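Local coordinates for conserved Archaeal protein (Sulfolobus acidocaldarius, PDB 3ATR) that reduces the double bonds of the geranylgeranyl chains of archaeal membrane lipid precursors, using one FAD per subunit, at residues Ile174-Asp179 with Arg274-Met279; Thr278-Gly283 with Trp331-Cys336; Lys418-Leu423 with Asp442-Glu447. All blocks are in the same frame, centred on the assembly; numbering follows the deposited sequence.

Contact 1 (Ile174-Asp179 with Arg274-Met279); sequences ITEDLD and RPLYTM
Ile174 and Glu176 face Thr278 and Leu276 across two mostly irregular stretches of the chain, with CA atoms 6.4 Å apart for Ile174 and Thr278 and 6.8 Å for Glu176 and Leu276. Only the start of Ile174-Asp179 is helical, the end of a 3-10 turn. Glu176 carries the contact. Its CG lies trans to the backbone N (chi1 -179°), and the chain runs out extended, which brings the carboxylate to the backbone of Tyr277. There OE1 of Glu176 accepts the N-H of Tyr277 through its syn lone pair, at 2.8 Å and nearly straight (169°). A water donates a hydrogen bond to the same OE1 and accepts one from Thr278 N; two donors grip this oxygen. The carboxylate plane is 7° from that of the Tyr277 ring, and OE2 of Glu176 comes within 3.3 Å of Tyr277 CD2. Arg273 forms a salt bridge with OE2. With an alanine here, the Tyr277 amide would probably lose its carboxylate acceptor and Arg273 its salt-bridge partner, and a gap would open beside Leu276. The aliphatic part of Glu176 also packs, CB lying 3.6 Å from Leu276 CD2. Ile174 adds its CG2, which rests 3.5 Å from Thr278 O and touches Leu276 CD1. Beyond the carboxylate, Arg274 NE donates to Tyr277 OH at 2.8 Å, in the guanidinium plane. This is buried loop-to-loop packing in an FAD-dependent reductase. It ties the loop before strand 183-193 to the loop that leads into strand 280-281, an outer strand of the six-stranded sheet of the Rossmann-type FAD-binding fold.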
ATOM      1  N   ILE A 174      -4.945  18.067   1.108  1.00 22.21           N
ATOM      2  CA  ILE A 174      -4.744  16.782   1.781  1.00 23.01           C
ATOM      3  C   ILE A 174      -6.033  16.087   2.205  1.00 21.46           C
ATOM      4  O   ILE A 174      -5.974  15.051   2.889  1.00 21.69           O
ATOM      5  CB  ILE A 174      -3.768  16.789   3.017  1.00 23.88           C
ATOM      6  CG1 ILE A 174      -3.996  18.027   3.821  1.00 25.72           C
ATOM      7  CG2 ILE A 174      -2.231  16.483   2.598  1.00 22.75           C
ATOM      8  CD1 ILE A 174      -5.224  17.934   4.633  1.00 25.27           C
ATOM      9  N   THR A 175      -7.183  16.631   1.794  1.00 21.02           N
ATOM     10  CA  THR A 175      -8.444  15.957   2.031  1.00 20.49           C
ATOM     11  C   THR A 175      -8.864  15.108   0.810  1.00 21.67           C
ATOM     12  O   THR A 175      -9.970  14.561   0.785  1.00 21.53           O
ATOM     13  CB  THR A 175      -9.601  16.933   2.408  1.00 20.56           C
ATOM     14  OG1 THR A 175      -9.819  17.901   1.353  1.00 21.98           O
ATOM     15  CG2 THR A 175      -9.284  17.661   3.667  1.00 21.07           C
ATOM     16  N   GLU A 176      -7.998  15.039  -0.202  1.00 21.81           N
ATOM     17  CA  GLU A 176      -8.247  14.272  -1.415  1.00 23.19           C
ATOM     18  C   GLU A 176      -8.860  12.885  -1.123  1.00 23.47           C
ATOM     19  O   GLU A 176      -8.354  12.127  -0.287  1.00 23.15           O
ATOM     20  CB  GLU A 176      -6.940  14.135  -2.236  1.00 22.77           C
ATOM     21  CG  GLU A 176      -7.179  13.357  -3.538  1.00 23.60           C
ATOM     22  CD  GLU A 176      -5.890  13.038  -4.299  1.00 24.16           C
ATOM     23  OE1 GLU A 176      -4.786  13.502  -3.890  1.00 24.75           O
ATOM     24  OE2 GLU A 176      -6.017  12.385  -5.339  1.00 26.68           O
ATOM     25  N   ASP A 177      -9.963  12.578  -1.794  1.00 24.50           N
ATOM     26  CA  ASP A 177     -10.754  11.356  -1.514  1.00 25.63           C
ATOM     27  C   ASP A 177     -10.327  10.277  -2.510  1.00 24.56           C
ATOM     28  O   ASP A 177      -9.563  10.542  -3.446  1.00 24.19           O
ATOM     29  CB  ASP A 177     -12.267  11.661  -1.641  1.00 27.65           C
ATOM     30  CG  ASP A 177     -13.189  10.496  -1.160  1.00 32.92           C
ATOM     31  OD1 ASP A 177     -12.827   9.682  -0.265  1.00 33.45           O
ATOM     32  OD2 ASP A 177     -14.325  10.431  -1.703  1.00 42.25           O
ATOM     33  N   LEU A 178     -10.803   9.075  -2.281  1.00 24.13           N
ATOM     34  CA  LEU A 178     -10.403   7.870  -3.009  1.00 24.35           C
ATOM     35  C   LEU A 178     -11.602   7.487  -3.894  1.00 26.13           C
ATOM     36  O   LEU A 178     -12.682   7.252  -3.359  1.00 27.67           O
ATOM     37  CB  LEU A 178     -10.077   6.751  -1.984  1.00 23.95           C
ATOM     38  CG  LEU A 178      -9.633   5.375  -2.506  1.00 23.06           C
ATOM     39  CD1 LEU A 178      -8.344   5.494  -3.360  1.00 25.73           C
ATOM     40  CD2 LEU A 178      -9.372   4.432  -1.327  1.00 28.68           C
ATOM     41  N   ASP A 179     -11.429   7.459  -5.213  0.50 25.68           N
ATOM     42  CA  ASP A 179     -12.528   7.046  -6.088  0.50 26.54           C
ATOM     43  C   ASP A 179     -12.718   5.542  -5.944  0.50 25.79           C
ATOM     44  O   ASP A 179     -11.752   4.805  -5.751  0.50 24.46           O
ATOM     45  CB  ASP A 179     -12.231   7.412  -7.537  0.50 26.97           C
ATOM     46  CG  ASP A 179     -12.489   8.872  -7.831  0.50 30.42           C
ATOM     47  OD1 ASP A 179     -13.041   9.580  -6.954  0.50 31.72           O
ATOM     48  OD2 ASP A 179     -12.154   9.312  -8.950  0.50 33.21           O
ATOM     49  N   ARG A 274      -2.036   5.892  -7.653  1.00 17.56           N
ATOM     50  CA  ARG A 274      -0.948   6.853  -7.377  1.00 18.90           C
ATOM     51  C   ARG A 274      -1.133   7.409  -5.932  1.00 17.26           C
ATOM     52  O   ARG A 274      -2.250   7.424  -5.372  1.00 17.14           O
ATOM     53  CB  ARG A 274      -0.980   7.934  -8.463  1.00 19.62           C
ATOM     54  CG  ARG A 274      -2.227   8.761  -8.463  1.00 20.44           C
ATOM     55  CD  ARG A 274      -2.590   9.321  -9.877  1.00 25.37           C
ATOM     56  NE  ARG A 274      -3.912   9.964  -9.802  1.00 25.87           N
ATOM     57  CZ  ARG A 274      -5.088   9.313  -9.687  1.00 28.85           C
ATOM     58  NH1 ARG A 274      -5.175   7.976  -9.643  1.00 26.93           N
ATOM     59  NH2 ARG A 274      -6.211  10.013  -9.573  1.00 27.85           N
ATOM     60  N   PRO A 275      -0.047   7.881  -5.295  1.00 18.61           N
ATOM     61  CA  PRO A 275      -0.324   8.394  -3.952  1.00 17.00           C
ATOM     62  C   PRO A 275      -1.154   9.725  -3.935  1.00 16.69           C
ATOM     63  O   PRO A 275      -1.396  10.327  -4.963  1.00 17.51           O
ATOM     64  CB  PRO A 275       1.086   8.660  -3.386  1.00 19.10           C
ATOM     65  CG  PRO A 275       1.994   8.799  -4.612  1.00 19.53           C
ATOM     66  CD  PRO A 275       1.377   7.995  -5.716  1.00 18.12           C
ATOM     67  N   LEU A 276      -1.557  10.171  -2.762  1.00 17.39           N
ATOM     68  CA  LEU A 276      -2.132  11.535  -2.629  1.00 19.83           C
ATOM     69  C   LEU A 276      -1.319  12.546  -3.415  1.00 19.32           C
ATOM     70  O   LEU A 276      -0.062  12.525  -3.340  1.00 19.78           O
ATOM     71  CB  LEU A 276      -2.125  11.962  -1.165  1.00 20.57           C
ATOM     72  CG  LEU A 276      -3.192  11.649  -0.126  1.00 25.84           C
ATOM     73  CD1 LEU A 276      -2.974  12.500   1.107  1.00 24.35           C
ATOM     74  CD2 LEU A 276      -4.600  11.863  -0.681  1.00 22.24           C
ATOM     75  N   TYR A 277      -1.962  13.433  -4.182  1.00 19.56           N
ATOM     76  CA  TYR A 277      -1.190  14.354  -4.988  1.00 19.53           C
ATOM     77  C   TYR A 277      -0.189  15.177  -4.187  1.00 19.11           C
ATOM     78  O   TYR A 277       0.897  15.495  -4.671  1.00 20.87           O
ATOM     79  CB  TYR A 277      -2.092  15.307  -5.780  1.00 21.31           C
ATOM     80  CG  TYR A 277      -2.783  14.565  -6.931  1.00 25.18           C
ATOM     81  CD1 TYR A 277      -2.020  13.983  -7.953  1.00 28.89           C
ATOM     82  CD2 TYR A 277      -4.180  14.499  -7.013  1.00 27.45           C
ATOM     83  CE1 TYR A 277      -2.635  13.304  -9.038  1.00 31.19           C
ATOM     84  CE2 TYR A 277      -4.806  13.832  -8.111  1.00 31.08           C
ATOM     85  CZ  TYR A 277      -4.022  13.246  -9.102  1.00 31.97           C
ATOM     86  OH  TYR A 277      -4.625  12.598 -10.186  1.00 33.60           O
ATOM     87  N   THR A 278      -0.575  15.552  -2.989  1.00 17.57           N
ATOM     88  CA  THR A 278       0.408  15.996  -1.983  1.00 17.06           C
ATOM     89  C   THR A 278       0.163  15.208  -0.708  1.00 15.95           C
ATOM     90  O   THR A 278      -0.989  14.998  -0.328  1.00 16.72           O
ATOM     91  CB  THR A 278       0.386  17.527  -1.671  1.00 17.05           C
ATOM     92  OG1 THR A 278       1.364  17.762  -0.640  1.00 16.40           O
ATOM     93  CG2 THR A 278      -0.935  17.963  -1.155  1.00 16.32           C
ATOM     94  N   MET A 279       1.261  14.707  -0.091  1.00 15.51           N
ATOM     95  CA  MET A 279       1.183  14.018   1.209  1.00 15.55           C
ATOM     96  C   MET A 279       1.526  14.961   2.346  1.00 15.61           C
ATOM     97  O   MET A 279       1.670  14.521   3.478  1.00 17.62           O
ATOM     98  CB  MET A 279       2.156  12.814   1.221  1.00 15.60           C
ATOM     99  CG  MET A 279       1.662  11.836   0.116  1.00 16.24           C
ATOM    100  SD  MET A 279       2.931  10.577  -0.283  1.00 21.50           S
ATOM    101  CE  MET A 279       2.689   9.544   1.130  1.00 18.50           C
TER
HETATM  102  O   HOH W   1      -3.774  15.757  -2.718  1.00 23.09           O

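Contact 2 (Thr278-Gly283 with Trp331-Cys336); sequences TMAWNG and WDMNIC
Met279 and Met333 make the apolar centre of this contact. Their side chains cross at about a right angle, and the methyl groups meet, CE of Met279 to CE of Met333, at 3.5 Å. The bend of Met279 at its last torsion (chi3 77°) turns its methyl toward that partner. Ala280 sits alongside, its CB 4.2 Å from Met333 CB. Helix 302-322 and Ile285 of the neighbouring strand also touch Met333, so this methionine is packed between helix and sheet.

The aromatic part lies at the other end. Trp281 and Trp331 run side by side and point the same way. Their CZ3 atoms meet at 4.0 Å, with that of Trp331 at the edge of the Trp281 ring, near its plane. The ring of Trp331 also reaches Thr278, whose OG1 is 3.3 Å from Trp331 CZ3. Trp331 NE1 is hydrogen-bonded to Pro428 O, which holds the five-membered ring of the indole.

The polar part centres on Thr278. Thr278 OG1 lies trans to the backbone N (chi1 178°) and donates to Ala280 O at 2.6 Å, in the carbonyl plane and on a lone pair. This closes a small loop just where the strand begins. Asn334 packs its side chain against Thr278 and Met279 and lies over one face of the Trp331 ring.

Cys336, two residues further along the helix, is joined to Cys311 of helix 302-322 by a disulfide. The arrangement is a helix start packed on a sheet edge: residues 331-336, at the N-terminal end of helix 332-355, pack on strand 280-281 and the residues leading into it. That strand is an outermost one of the Rossmann-type FAD-binding sheet.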
ATOM      1  N   THR A 278      -0.575  15.552  -2.989  1.00 17.57           N
ATOM      2  CA  THR A 278       0.408  15.996  -1.983  1.00 17.06           C
ATOM      3  C   THR A 278       0.163  15.208  -0.708  1.00 15.95           C
ATOM      4  O   THR A 278      -0.989  14.998  -0.328  1.00 16.72           O
ATOM      5  CB  THR A 278       0.386  17.527  -1.671  1.00 17.05           C
ATOM      6  OG1 THR A 278       1.364  17.762  -0.640  1.00 16.40           O
ATOM      7  CG2 THR A 278      -0.935  17.963  -1.155  1.00 16.32           C
ATOM      8  N   MET A 279       1.261  14.707  -0.091  1.00 15.51           N
ATOM      9  CA  MET A 279       1.183  14.018   1.209  1.00 15.55           C
ATOM     10  C   MET A 279       1.526  14.961   2.346  1.00 15.61           C
ATOM     11  O   MET A 279       1.670  14.521   3.478  1.00 17.62           O
ATOM     12  CB  MET A 279       2.156  12.814   1.221  1.00 15.60           C
ATOM     13  CG  MET A 279       1.662  11.836   0.116  1.00 16.24           C
ATOM     14  SD  MET A 279       2.931  10.577  -0.283  1.00 21.50           S
ATOM     15  CE  MET A 279       2.689   9.544   1.130  1.00 18.50           C
ATOM     16  N   ALA A 280       1.715  16.229   2.027  1.00 15.85           N
ATOM     17  CA  ALA A 280       2.031  17.250   3.043  1.00 15.62           C
ATOM     18  C   ALA A 280       1.175  18.477   2.844  1.00 15.66           C
ATOM     19  O   ALA A 280       0.926  18.896   1.693  1.00 16.86           O
ATOM     20  CB  ALA A 280       3.524  17.657   2.911  1.00 15.42           C
ATOM     21  N   TRP A 281       0.783  19.109   3.946  1.00 16.41           N
ATOM     22  CA  TRP A 281       0.176  20.425   3.868  1.00 15.15           C
ATOM     23  C   TRP A 281       0.504  21.175   5.155  1.00 15.49           C
ATOM     24  O   TRP A 281       1.356  20.710   5.919  1.00 16.54           O
ATOM     25  CB  TRP A 281      -1.363  20.347   3.617  1.00 16.90           C
ATOM     26  CG  TRP A 281      -1.838  21.663   2.922  1.00 17.33           C
ATOM     27  CD1 TRP A 281      -2.726  22.591   3.437  1.00 19.84           C
ATOM     28  CD2 TRP A 281      -1.425  22.172   1.636  1.00 17.67           C
ATOM     29  NE1 TRP A 281      -2.901  23.608   2.530  1.00 18.73           N
ATOM     30  CE2 TRP A 281      -2.085  23.406   1.448  1.00 20.46           C
ATOM     31  CE3 TRP A 281      -0.534  21.719   0.646  1.00 20.26           C
ATOM     32  CZ2 TRP A 281      -1.913  24.197   0.283  1.00 19.33           C
ATOM     33  CZ3 TRP A 281      -0.349  22.506  -0.526  1.00 18.36           C
ATOM     34  CH2 TRP A 281      -1.051  23.736  -0.688  1.00 22.31           C
ATOM     35  N   ASN A 282      -0.141  22.313   5.420  1.00 16.11           N
ATOM     36  CA  ASN A 282       0.289  23.130   6.621  1.00 15.37           C
ATOM     37  C   ASN A 282       0.007  22.386   7.917  1.00 15.70           C
ATOM     38  O   ASN A 282      -1.167  22.096   8.224  1.00 16.10           O
ATOM     39  CB  ASN A 282      -0.445  24.493   6.627  1.00 15.60           C
ATOM     40  CG  ASN A 282      -0.221  25.292   5.334  1.00 20.44           C
ATOM     41  OD1 ASN A 282       0.878  25.346   4.766  1.00 20.15           O
ATOM     42  ND2 ASN A 282      -1.282  25.906   4.853  1.00 21.45           N
ATOM     43  N   GLY A 283       1.074  21.978   8.629  1.00 16.83           N
ATOM     44  CA  GLY A 283       0.948  21.288   9.885  1.00 15.39           C
ATOM     45  C   GLY A 283       0.683  19.784   9.826  1.00 15.66           C
ATOM     46  O   GLY A 283       0.392  19.197  10.852  1.00 16.23           O
ATOM     47  N   TRP A 331       7.649  20.039   2.475  1.00 17.44           N
ATOM     48  CA  TRP A 331       7.439  19.590   1.091  1.00 18.43           C
ATOM     49  C   TRP A 331       8.378  18.476   0.689  1.00 17.45           C
ATOM     50  O   TRP A 331       8.075  17.728  -0.216  1.00 17.64           O
ATOM     51  CB  TRP A 331       7.641  20.737   0.136  1.00 19.08           C
ATOM     52  CG  TRP A 331       6.900  20.598  -1.183  1.00 20.71           C
ATOM     53  CD1 TRP A 331       7.479  20.557  -2.438  1.00 21.88           C
ATOM     54  CD2 TRP A 331       5.476  20.548  -1.394  1.00 17.83           C
ATOM     55  NE1 TRP A 331       6.500  20.491  -3.407  1.00 22.12           N
ATOM     56  CE2 TRP A 331       5.269  20.496  -2.807  1.00 19.28           C
ATOM     57  CE3 TRP A 331       4.353  20.558  -0.538  1.00 16.89           C
ATOM     58  CZ2 TRP A 331       4.001  20.432  -3.371  1.00 19.51           C
ATOM     59  CZ3 TRP A 331       3.108  20.476  -1.094  1.00 17.39           C
ATOM     60  CH2 TRP A 331       2.940  20.432  -2.521  1.00 20.23           C
ATOM     61  N   ASP A 332       9.505  18.366   1.383  1.00 18.51           N
ATOM     62  CA  ASP A 332      10.437  17.290   1.060  1.00 20.92           C
ATOM     63  C   ASP A 332       9.847  15.882   1.271  1.00 18.88           C
ATOM     64  O   ASP A 332      10.353  14.895   0.714  1.00 18.89           O
ATOM     65  CB  ASP A 332      11.701  17.464   1.871  1.00 22.90           C
ATOM     66  CG  ASP A 332      12.878  17.593   1.004  1.00 34.51           C
ATOM     67  OD1 ASP A 332      13.280  18.776   0.813  1.00 42.23           O
ATOM     68  OD2 ASP A 332      13.360  16.524   0.488  1.00 37.81           O
ATOM     69  N   MET A 333       8.768  15.826   2.027  1.00 16.58           N
ATOM     70  CA  MET A 333       8.009  14.582   2.197  1.00 15.29           C
ATOM     71  C   MET A 333       7.622  14.088   0.791  1.00 15.97           C
ATOM     72  O   MET A 333       7.764  12.889   0.488  1.00 15.97           O
ATOM     73  CB  MET A 333       6.708  14.858   2.990  1.00 15.73           C
ATOM     74  CG  MET A 333       5.664  13.710   2.891  1.00 16.93           C
ATOM     75  SD  MET A 333       6.388  12.211   3.686  1.00 18.86           S
ATOM     76  CE  MET A 333       5.253  10.927   3.126  1.00 17.28           C
ATOM     77  N   ASN A 334       7.040  14.984  -0.022  1.00 15.16           N
ATOM     78  CA  ASN A 334       6.654  14.610  -1.365  1.00 16.81           C
ATOM     79  C   ASN A 334       7.842  14.235  -2.230  1.00 17.72           C
ATOM     80  O   ASN A 334       7.802  13.226  -2.937  1.00 18.48           O
ATOM     81  CB  ASN A 334       5.925  15.764  -2.059  1.00 16.39           C
ATOM     82  CG  ASN A 334       4.574  16.052  -1.476  1.00 18.75           C
ATOM     83  OD1 ASN A 334       4.205  17.252  -1.266  1.00 19.74           O
ATOM     84  ND2 ASN A 334       3.815  15.017  -1.225  1.00 14.45           N
ATOM     85  N   ILE A 335       8.875  15.063  -2.206  1.00 17.79           N
ATOM     86  CA  ILE A 335      10.052  14.820  -3.051  1.00 19.47           C
ATOM     87  C   ILE A 335      10.703  13.453  -2.719  1.00 18.91           C
ATOM     88  O   ILE A 335      11.013  12.628  -3.630  1.00 18.00           O
ATOM     89  CB  ILE A 335      11.123  15.937  -2.926  1.00 20.17           C
ATOM     90  CG1 ILE A 335      10.564  17.354  -3.191  1.00 23.77           C
ATOM     91  CG2 ILE A 335      12.302  15.607  -3.887  1.00 24.20           C
ATOM     92  CD1 ILE A 335       9.670  17.412  -4.427  1.00 24.68           C
ATOM     93  N   CYS A 336      10.859  13.206  -1.430  1.00 18.25           N
ATOM     94  CA  CYS A 336      11.378  11.928  -0.930  1.00 19.53           C
ATOM     95  C   CYS A 336      10.478  10.774  -1.379  1.00 19.20           C
ATOM     96  O   CYS A 336      10.948   9.765  -1.926  1.00 18.17           O
ATOM     97  CB  CYS A 336      11.380  11.951   0.602  1.00 19.72           C
ATOM     98  SG  CYS A 336      11.966  10.409   1.370  1.00 26.09           S
TER

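Contact 3 (Lys418-Leu423 with Asp442-Glu447); sequences KKIKEL and DNVLTE
Lys419 opens the contact by laying its aliphatic chain against Val444, with CE 3.7 Å from Val444 CG2. Its CG is trans to the backbone N (chi1 -171°) and the rest of the chain is extended, which carries the ammonium group past the valine toward Glu447. NZ of Lys419 stops 4.4 Å from OE2 of Glu447. The charges are opposite, but this is longer than a salt bridge, and both residues are exposed. Their attraction is probably modest.

Ile420 is the next residue and is buried. Ile420 CA and Val444 CA are the closest pair of CA atoms across the segments, at 7.0 Å. Ile420 CB lies 4.2 Å from Val444 CG1. Ile420 CD1 goes further and meets Leu445 CD2 at 3.8 Å, the two side chains crossing at about a right angle. Ile350 of helix 332-355 touches Ile420, Val444 and Leu445, so a third helix covers this apolar patch. The two segments belong to helices 410-425 and 434-451, which form an antiparallel helical hairpin joined by a short linker. The axes of the segments 418-423 and 442-447 approach to 10.6 Å, with 169° between their N-to-C directions.

One turn on from Lys419 and Ile420, Leu423 faces the same helix. Leu423 CD2 reaches Val444 CG2 at 4.1 Å, and the two side chains slide past each other in opposite directions. Val444 CG2 thus has Lys419 and Leu423 as neighbours, while its CG1 is turned to Ile420. Val441 and Glu440, a little earlier on the partner helix, also touch Leu423. Leu423 O accepts the indole N-H of Trp437 from that helix.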
ATOM      1  N   LYS A 418       5.736   5.526 -19.117  1.00 30.32           N
ATOM      2  CA  LYS A 418       6.991   6.284 -19.131  1.00 32.43           C
ATOM      3  C   LYS A 418       6.709   7.765 -18.933  1.00 33.21           C
ATOM      4  O   LYS A 418       7.458   8.477 -18.230  1.00 34.14           O
ATOM      5  CB  LYS A 418       7.729   6.057 -20.451  1.00 36.35           C
ATOM      6  CG  LYS A 418       9.093   6.662 -20.490  1.00 40.15           C
ATOM      7  CD  LYS A 418       9.824   6.071 -21.703  1.00 47.76           C
ATOM      8  CE  LYS A 418      11.271   6.547 -21.753  1.00 54.70           C
ATOM      9  NZ  LYS A 418      11.371   7.959 -22.217  1.00 59.19           N
ATOM     10  N   LYS A 419       5.642   8.244 -19.567  1.00 33.41           N
ATOM     11  CA  LYS A 419       5.240   9.639 -19.480  1.00 33.36           C
ATOM     12  C   LYS A 419       4.866  10.034 -18.050  1.00 30.03           C
ATOM     13  O   LYS A 419       5.301  11.098 -17.529  1.00 29.40           O
ATOM     14  CB  LYS A 419       4.029   9.886 -20.356  1.00 35.08           C
ATOM     15  CG  LYS A 419       3.706  11.377 -20.456  1.00 38.78           C
ATOM     16  CD  LYS A 419       2.699  11.699 -21.583  1.00 45.26           C
ATOM     17  CE  LYS A 419       2.390  13.215 -21.578  1.00 48.85           C
ATOM     18  NZ  LYS A 419       1.568  13.635 -22.751  1.00 56.38           N
ATOM     19  N   ILE A 420       4.049   9.200 -17.411  1.00 27.28           N
ATOM     20  CA  ILE A 420       3.602   9.566 -16.065  1.00 25.03           C
ATOM     21  C   ILE A 420       4.782   9.493 -15.097  1.00 24.98           C
ATOM     22  O   ILE A 420       4.907  10.338 -14.169  1.00 23.13           O
ATOM     23  CB  ILE A 420       2.336   8.790 -15.623  1.00 24.77           C
ATOM     24  CG1 ILE A 420       1.611   9.568 -14.514  1.00 24.82           C
ATOM     25  CG2 ILE A 420       2.665   7.352 -15.201  1.00 22.01           C
ATOM     26  CD1 ILE A 420       0.193   9.047 -14.225  1.00 25.63           C
ATOM     27  N   LYS A 421       5.653   8.499 -15.298  1.00 24.85           N
ATOM     28  CA  LYS A 421       6.813   8.364 -14.452  1.00 27.34           C
ATOM     29  C   LYS A 421       7.667   9.642 -14.526  1.00 27.78           C
ATOM     30  O   LYS A 421       8.098  10.180 -13.505  1.00 26.42           O
ATOM     31  CB  LYS A 421       7.668   7.143 -14.795  1.00 30.10           C
ATOM     32  CG  LYS A 421       8.780   6.953 -13.738  1.00 36.42           C
ATOM     33  CD  LYS A 421       9.393   5.560 -13.685  1.00 45.21           C
ATOM     34  CE  LYS A 421      10.186   5.417 -12.385  1.00 49.77           C
ATOM     35  NZ  LYS A 421      11.341   4.501 -12.513  1.00 56.52           N
ATOM     36  N   GLU A 422       7.907  10.149 -15.731  1.00 29.86           N
ATOM     37  CA  GLU A 422       8.766  11.317 -15.842  1.00 32.75           C
ATOM     38  C   GLU A 422       8.124  12.544 -15.226  1.00 30.30           C
ATOM     39  O   GLU A 422       8.805  13.339 -14.594  1.00 30.78           O
ATOM     40  CB  GLU A 422       9.149  11.552 -17.292  1.00 36.13           C
ATOM     41  CG  GLU A 422      10.207  10.561 -17.775  1.00 43.13           C
ATOM     42  CD  GLU A 422      10.504  10.700 -19.259  1.00 52.14           C
ATOM     43  OE1 GLU A 422      10.275  11.805 -19.808  1.00 58.41           O
ATOM     44  OE2 GLU A 422      10.987   9.720 -19.875  1.00 55.12           O
ATOM     45  N   LEU A 423       6.815  12.687 -15.415  1.00 28.74           N
ATOM     46  CA  LEU A 423       6.003  13.735 -14.749  1.00 27.97           C
ATOM     47  C   LEU A 423       6.128  13.730 -13.215  1.00 25.81           C
ATOM     48  O   LEU A 423       6.351  14.779 -12.577  1.00 23.77           O
ATOM     49  CB  LEU A 423       4.544  13.558 -15.163  1.00 29.27           C
ATOM     50  CG  LEU A 423       3.559  14.703 -14.986  1.00 32.13           C
ATOM     51  CD1 LEU A 423       4.179  16.005 -15.472  1.00 35.32           C
ATOM     52  CD2 LEU A 423       2.252  14.391 -15.740  1.00 32.11           C
ATOM     53  N   ASP A 442      -3.760  14.598 -14.236  0.70 32.78           N
ATOM     54  CA  ASP A 442      -5.166  14.267 -14.505  0.70 35.25           C
ATOM     55  C   ASP A 442      -5.409  14.162 -16.011  0.70 37.84           C
ATOM     56  O   ASP A 442      -6.165  13.280 -16.484  0.70 38.57           O
ATOM     57  CB  ASP A 442      -6.106  15.306 -13.875  0.70 37.12           C
ATOM     58  CG  ASP A 442      -6.306  15.116 -12.358  0.70 37.69           C
ATOM     59  OD1 ASP A 442      -6.053  14.016 -11.790  0.70 36.79           O
ATOM     60  OD2 ASP A 442      -6.744  16.088 -11.718  0.70 41.83           O
ATOM     61  N   ASN A 443      -4.746  15.046 -16.760  1.00 39.21           N
ATOM     62  CA  ASN A 443      -4.786  15.017 -18.228  1.00 42.47           C
ATOM     63  C   ASN A 443      -4.172  13.745 -18.789  1.00 39.98           C
ATOM     64  O   ASN A 443      -4.747  13.145 -19.688  1.00 41.92           O
ATOM     65  CB  ASN A 443      -4.083  16.228 -18.824  1.00 44.89           C
ATOM     66  CG  ASN A 443      -4.961  17.447 -18.845  1.00 51.59           C
ATOM     67  OD1 ASN A 443      -6.189  17.332 -18.904  1.00 58.66           O
ATOM     68  ND2 ASN A 443      -4.346  18.631 -18.816  1.00 53.21           N
ATOM     69  N   VAL A 444      -3.018  13.328 -18.270  1.00 36.88           N
ATOM     70  CA  VAL A 444      -2.405  12.062 -18.735  1.00 34.85           C
ATOM     71  C   VAL A 444      -3.340  10.883 -18.468  1.00 33.72           C
ATOM     72  O   VAL A 444      -3.540  10.001 -19.331  1.00 34.24           O
ATOM     73  CB  VAL A 444      -0.982  11.864 -18.133  1.00 33.67           C
ATOM     74  CG1 VAL A 444      -0.460  10.421 -18.329  1.00 31.21           C
ATOM     75  CG2 VAL A 444      -0.035  12.904 -18.766  1.00 34.57           C
ATOM     76  N   LEU A 445      -3.955  10.895 -17.290  1.00 32.50           N
ATOM     77  CA  LEU A 445      -4.842   9.802 -16.899  1.00 32.95           C
ATOM     78  C   LEU A 445      -6.109   9.732 -17.755  1.00 35.81           C
ATOM     79  O   LEU A 445      -6.471   8.652 -18.275  1.00 35.80           O
ATOM     80  CB  LEU A 445      -5.165   9.893 -15.402  1.00 31.08           C
ATOM     81  CG  LEU A 445      -3.961   9.590 -14.496  1.00 31.23           C
ATOM     82  CD1 LEU A 445      -4.344   9.846 -13.038  1.00 30.94           C
ATOM     83  CD2 LEU A 445      -3.480   8.152 -14.677  1.00 29.42           C
ATOM     84  N   THR A 446      -6.794  10.861 -17.900  0.70 38.53           N
ATOM     85  CA  THR A 446      -8.007  10.883 -18.713  0.70 42.72           C
ATOM     86  C   THR A 446      -7.704  10.429 -20.134  0.70 43.45           C
ATOM     87  O   THR A 446      -8.414   9.571 -20.666  0.70 45.20           O
ATOM     88  CB  THR A 446      -8.654  12.271 -18.744  0.70 45.90           C
ATOM     89  OG1 THR A 446      -7.632  13.251 -18.934  0.70 47.09           O
ATOM     90  CG2 THR A 446      -9.366  12.548 -17.427  0.70 46.80           C
ATOM     91  N   GLU A 447      -6.644  10.972 -20.736  1.00 43.43           N
ATOM     92  CA  GLU A 447      -6.247  10.591 -22.104  1.00 44.48           C
ATOM     93  C   GLU A 447      -6.033   9.098 -22.216  1.00 42.33           C
ATOM     94  O   GLU A 447      -6.444   8.439 -23.211  1.00 42.40           O
ATOM     95  CB  GLU A 447      -4.919  11.236 -22.447  1.00 45.26           C
ATOM     96  CG  GLU A 447      -5.027  12.556 -23.151  1.00 53.09           C
ATOM     97  CD  GLU A 447      -3.665  13.192 -23.376  1.00 58.12           C
ATOM     98  OE1 GLU A 447      -3.474  13.820 -24.439  1.00 64.22           O
ATOM     99  OE2 GLU A 447      -2.782  13.056 -22.483  1.00 58.62           O
TER

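How the contacts relate
Contacts 1 and 2 are buried, whereas contact 3 is partly buried, with exposed charged residues at its margin. Contacts 1 and 2 share Thr278 and Met279, on the piece of chain that leads into strand 280-281. They also touch directly, Ile174 CG1 lying 3.5 Å from Trp281 CB. Contact 3 meets contact 1 through a probable hydrogen bond between Tyr277 OH and Asp442 OD1 (2.6 Å). Contacts 2 and 3 do not touch, but helix 332-355 supplies one side of contact 2 and, through Ile350, packs on contact 3. The chemistry differs with place: contact 1 turns on a carboxylate and a backbone amide, contact 2 on methionine methyls, indoles and a threonine hydroxyl, and contact 3 on aliphatic groups between helices.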